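Local coordinates for probable glutaminase ybaS (Escherichia coli, PDB 1U60) that catalyses the hydrolysis of L-glutamine to L-glutamate and ammonium as a homotetrameric member of the glutaminase family, at the interface of chains A and B. Coordinates in Å, arbitrary orientation; residue numbers count along the deposited sequence, not the author numbering. Chains: chain A/B, Probable glutaminase ybaS.

Contact 1: the interface of chains A and B. Residues chain A 93, 95, 240, 248; chain B 93, 95, 240, 248.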
ATOM      1  N   PRO A  93       6.996   3.489  -0.635  1.00 11.70           N
ATOM      2  CA  PRO A  93       7.720   2.333  -1.181  1.00 12.13           C
ATOM      3  C   PRO A  93       8.794   2.788  -2.187  1.00 11.10           C
ATOM      4  O   PRO A  93       8.678   3.856  -2.824  1.00 10.19           O
ATOM      5  CB  PRO A  93       6.622   1.502  -1.815  1.00 12.81           C
ATOM      6  CG  PRO A  93       5.647   2.482  -2.266  1.00 11.82           C
ATOM      7  CD  PRO A  93       5.603   3.494  -1.094  1.00 13.15           C
ATOM      8  N   GLY A  95      10.113   0.767  -4.751  1.00 13.46           N
ATOM      9  CA  GLY A  95      10.068   0.012  -5.999  1.00 13.70           C
ATOM     10  C   GLY A  95      11.271  -0.890  -6.246  1.00 15.27           C
ATOM     11  O   GLY A  95      11.433  -1.438  -7.347  1.00 14.67           O
ATOM     12  N   MET A 240       2.803  -0.847   2.586  1.00  9.51           N
ATOM     13  CA  MET A 240       3.499  -0.341   1.418  0.50  8.63           C
ATOM     14  C   MET A 240       4.783  -1.111   1.080  1.00  8.84           C
ATOM     15  O   MET A 240       5.164  -1.206  -0.068  1.00  8.31           O
ATOM     16  CB  MET A 240       3.794   1.141   1.575  0.50  8.29           C
ATOM     17  CG  MET A 240       2.574   2.004   1.842  0.50  7.99           C
ATOM     18  SD  MET A 240       1.221   1.953   0.678  0.50  6.24           S
ATOM     19  CE  MET A 240       2.113   2.431  -0.873  0.50  6.26           C
ATOM     20  N   GLY A 248       2.981  -5.256  -2.995  1.00  7.99           N
ATOM     21  CA  GLY A 248       1.774  -5.021  -3.761  1.00  6.70           C
ATOM     22  C   GLY A 248       1.029  -6.310  -4.067  1.00  6.47           C
ATOM     23  O   GLY A 248      -0.221  -6.375  -3.999  1.00  7.54           O
TER
ATOM     24  N   PRO B  93       3.859  -1.245  -6.729  1.00 11.45           N
ATOM     25  CA  PRO B  93       4.264   0.133  -6.949  1.00 10.47           C
ATOM     26  C   PRO B  93       5.627   0.186  -7.602  1.00 10.38           C
ATOM     27  O   PRO B  93       6.446  -0.753  -7.474  1.00 11.02           O
ATOM     28  CB  PRO B  93       4.293   0.723  -5.544  1.00 11.83           C
ATOM     29  CG  PRO B  93       4.627  -0.483  -4.666  1.00 10.76           C
ATOM     30  CD  PRO B  93       3.897  -1.626  -5.324  1.00 11.87           C
ATOM     31  N   GLY B  95       7.875   2.932  -7.379  1.00 13.12           N
ATOM     32  CA  GLY B  95       8.812   3.852  -6.730  1.00 13.76           C
ATOM     33  C   GLY B  95       9.110   5.111  -7.541  1.00 15.02           C
ATOM     34  O   GLY B  95       9.955   5.929  -7.141  1.00 15.79           O
ATOM     35  N   MET B 240      -1.627   1.008  -3.408  1.00  8.81           N
ATOM     36  CA  MET B 240      -0.214   0.963  -3.763  0.50  9.06           C
ATOM     37  C   MET B 240       0.298   2.133  -4.588  1.00  8.82           C
ATOM     38  O   MET B 240       1.472   2.526  -4.434  1.00  9.08           O
ATOM     39  CB  MET B 240       0.136  -0.306  -4.560  0.50 10.07           C
ATOM     40  CG  MET B 240      -0.014  -1.579  -3.827  0.50 10.28           C
ATOM     41  SD  MET B 240       1.072  -1.609  -2.361  0.50 12.10           S
ATOM     42  CE  MET B 240      -0.186  -1.221  -1.112  0.50 12.42           C
ATOM     43  N   GLY B 248       2.201   6.246  -0.580  1.00  9.63           N
ATOM     44  CA  GLY B 248       2.619   5.859   0.764  1.00  9.94           C
ATOM     45  C   GLY B 248       2.276   6.932   1.788  1.00  9.13           C
ATOM     46  O   GLY B 248       1.751   6.636   2.862  1.00 10.59           O
TER
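A:Met240 and B:Met240 run antiparallel alongside each other where the two chains meet, a pair related by the symmetry of this two-fold interface between copies of one chain. Each side chain points its CG away from its own carbonyl carbon (chi1 -56° in A:Met240) and then bends at both following torsions, so that sulfur and methyl, not an extended chain, meet the partner. The final torsion breaks the symmetry: it is -57° in A:Met240 but 101° in B:Met240, so the two methyl groups take different places. In chain A the CE methyl turns toward the partner's helix end, 3.6 Å from the carbonyl O of B:Met240, and also packs 3.8 Å from CA of B:Gly248. In chain B it is the sulfur that meets the glycine, SD of B:Met240 lying 3.8 Å from CA of A:Gly248, while its CE rests 3.9 Å from SD of A:Met240. With no side chain on either glycine, the thioethers can lie directly against the backbone. Cutting A:Met240 back to an alanine removes sulfur and CE, which would probably leave a gap over B:Gly248 and the B:Met240 methyl without its neighbour. Beside the methionines, A:Pro93 and B:Pro93 cross at about a right angle, their CG atoms 3.9 Å apart, so that the two rings touch through their CB and CG corners. Farther along the same loops the backbones of A:Gly95 and B:Gly95 come together, with N of A:Gly95 3.9 Å from CA of B:Gly95. In the fold, Met240 lies near the C-terminal end of helix 231-241, Gly248 in the first turn of helix 247-253, and Pro93 and Gly95 in the loop between helices 82-88 and 101-106.

Contact 2: the interface of chains A and B. Residues chain A 306, 308-309; chain B 229, 232, 235, 271.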
ATOM      1  N   ASN A 306      -9.596  -9.129   5.126  1.00  8.99           N
ATOM      2  CA  ASN A 306      -8.964  -8.359   4.054  1.00  9.18           C
ATOM      3  C   ASN A 306      -9.439  -6.929   4.249  1.00  9.03           C
ATOM      4  O   ASN A 306     -10.664  -6.689   4.271  1.00  9.57           O
ATOM      5  CB  ASN A 306      -9.421  -8.870   2.686  1.00  8.86           C
ATOM      6  CG  ASN A 306      -8.735  -8.159   1.519  1.00  7.59           C
ATOM      7  OD1 ASN A 306      -8.600  -6.954   1.534  1.00  9.68           O
ATOM      8  ND2 ASN A 306      -8.403  -8.916   0.456  1.00  9.52           N
ATOM      9  N   PHE A 308      -9.523  -4.471   2.356  1.00 10.58           N
ATOM     10  CA  PHE A 308     -10.193  -3.926   1.149  1.00 12.73           C
ATOM     11  C   PHE A 308     -11.585  -4.507   0.894  1.00 15.89           C
ATOM     12  O   PHE A 308     -12.202  -4.247  -0.146  1.00 16.64           O
ATOM     13  CB  PHE A 308      -9.278  -4.126  -0.070  1.00 11.64           C
ATOM     14  CG  PHE A 308      -7.872  -3.538   0.143  1.00 12.22           C
ATOM     15  CD1 PHE A 308      -7.728  -2.181   0.440  1.00 11.86           C
ATOM     16  CD2 PHE A 308      -6.749  -4.318   0.066  1.00 12.86           C
ATOM     17  CE1 PHE A 308      -6.478  -1.629   0.645  1.00 11.60           C
ATOM     18  CE2 PHE A 308      -5.466  -3.767   0.328  1.00 11.26           C
ATOM     19  CZ  PHE A 308      -5.348  -2.409   0.621  1.00  9.87           C
ATOM     20  N   LYS A 309     -12.063  -5.316   1.834  1.00 18.94           N
ATOM     21  CA  LYS A 309     -13.414  -5.927   1.784  1.00 22.50           C
ATOM     22  C   LYS A 309     -14.219  -5.299   2.898  1.00 23.79           C
ATOM     23  O   LYS A 309     -13.837  -5.377   4.055  1.00 23.94           O
ATOM     24  CB  LYS A 309     -13.357  -7.429   2.076  1.00 23.76           C
ATOM     25  CG  LYS A 309     -12.798  -8.264   0.980  1.00 27.52           C
ATOM     26  CD  LYS A 309     -13.355  -9.712   1.004  1.00 31.46           C
ATOM     27  CE  LYS A 309     -12.425 -10.714   0.243  1.00 33.22           C
ATOM     28  NZ  LYS A 309     -12.734 -10.920  -1.257  1.00 34.08           N
TER
ATOM     29  N   ASP B 229     -16.202  -9.805  -5.687  1.00 12.05           N
ATOM     30  CA  ASP B 229     -14.895 -10.396  -5.468  1.00 14.04           C
ATOM     31  C   ASP B 229     -13.761  -9.674  -6.214  1.00 13.08           C
ATOM     32  O   ASP B 229     -12.600  -9.833  -5.833  1.00 12.34           O
ATOM     33  CB  ASP B 229     -14.858 -11.866  -5.880  1.00 14.64           C
ATOM     34  CG  ASP B 229     -15.667 -12.776  -4.962  1.00 20.02           C
ATOM     35  OD1 ASP B 229     -16.056 -12.401  -3.847  1.00 23.87           O
ATOM     36  OD2 ASP B 229     -15.961 -13.922  -5.330  1.00 28.13           O
ATOM     37  N   PRO B 232     -11.783  -5.822  -4.176  1.00 10.28           N
ATOM     38  CA  PRO B 232     -10.583  -5.699  -3.350  1.00 11.02           C
ATOM     39  C   PRO B 232      -9.294  -5.568  -4.164  1.00 10.65           C
ATOM     40  O   PRO B 232      -8.355  -4.921  -3.696  1.00  9.98           O
ATOM     41  CB  PRO B 232     -10.592  -6.980  -2.495  1.00 11.37           C
ATOM     42  CG  PRO B 232     -12.061  -7.345  -2.462  1.00 12.23           C
ATOM     43  CD  PRO B 232     -12.579  -7.026  -3.835  1.00 11.81           C
ATOM     44  N   LEU B 235      -9.024  -1.863  -5.162  1.00  9.17           N
ATOM     45  CA  LEU B 235      -8.639  -1.069  -3.997  1.00  9.38           C
ATOM     46  C   LEU B 235      -7.177  -1.283  -3.602  1.00  9.30           C
ATOM     47  O   LEU B 235      -6.509  -0.313  -3.174  1.00  9.26           O
ATOM     48  CB  LEU B 235      -9.605  -1.309  -2.815  1.00 10.20           C
ATOM     49  CG  LEU B 235     -11.075  -1.004  -3.123  1.00 10.13           C
ATOM     50  CD1 LEU B 235     -11.938  -1.220  -1.930  1.00 10.11           C
ATOM     51  CD2 LEU B 235     -11.251   0.404  -3.696  1.00 12.56           C
ATOM     52  N   PRO B 271     -14.123   1.135   2.321  1.00 11.40           N
ATOM     53  CA  PRO B 271     -14.752  -0.133   1.944  1.00 11.75           C
ATOM     54  C   PRO B 271     -15.998  -0.427   2.782  1.00 12.14           C
ATOM     55  O   PRO B 271     -15.963  -0.274   3.998  1.00 11.57           O
ATOM     56  CB  PRO B 271     -13.647  -1.158   2.147  1.00 12.58           C
ATOM     57  CG  PRO B 271     -12.378  -0.370   1.972  1.00 12.29           C
ATOM     58  CD  PRO B 271     -12.697   0.957   2.606  1.00 12.36           C
TER
HETATM   59  O   HOH W   1     -11.259 -10.708  -3.688  1.00 32.78           O
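B:Pro232, in the first turn of helix 231-241 of this glutaminase-family protein, is packed against the C-terminal tail of chain A and has 67 Å² of its surface hidden there. Its pyrrolidine ring meets the tail at two places. CG lies 3.6 Å from CG of A:Lys309, whose chain passes slantwise by that corner, and on the same side of the ring its CA and CB end meets A:Phe308, with CA of B:Pro232 3.9 Å from CB of the phenylalanine. A:Lys309 is poorly ordered, so the course of its outer chain is less certain. As modelled, it runs extended as far as CE and bends at its last torsion (chi4 -91°), bringing the amine past the CG corner of the ring and toward 3-10 helix 228-230. There NZ of A:Lys309 lies 2.9 Å from a water molecule, which in turn is 2.7 Å from the backbone O of B:Asp229. The carboxylate of B:Asp229 is not in contact with the amine but may still attract it weakly. A:Phe308 lies alongside B:Leu235, pointing the other way, with CD1 of its ring 3.9 Å from the leucine CB. One ring face, toward its rim, looks onto the backbone of the same helix turn. The leucine's CD1 reaches back beneath the tail to the carbonyl O of A:Phe308, at 3.5 Å, and CB of B:Pro271 borders this carbonyl too. Within the tail, the backbone N of A:Phe308 donates a hydrogen bond of 2.8 Å to OD1 of A:Asn306, in the carbonyl plane and bent to 154° at the hydrogen. With CG of A:Asn306 anti to the backbone N (chi1 -177°), the amide reaches forward to the backbone N two residues on, which probably helps to hold the tail's shape.

The C-alpha centres of contact 1 and contact 2 lie about 18 Å apart on one two-fold interface, and helix 231-241 joins them: its opening turns serve contact 2 and its C-terminal end serves contact 1. Contact 1 lies near the two-fold axis, where several residues meet their own counterparts, whereas contact 2 sets one chain's tail against the other's helix and therefore occurs twice. The two tails, both toward the same end of the axis, may add to the hold at contact 1. Because the enzyme is a homotetramer, this dimer probably represents one of its interfaces, although the two-chain assembly alone does not show the others.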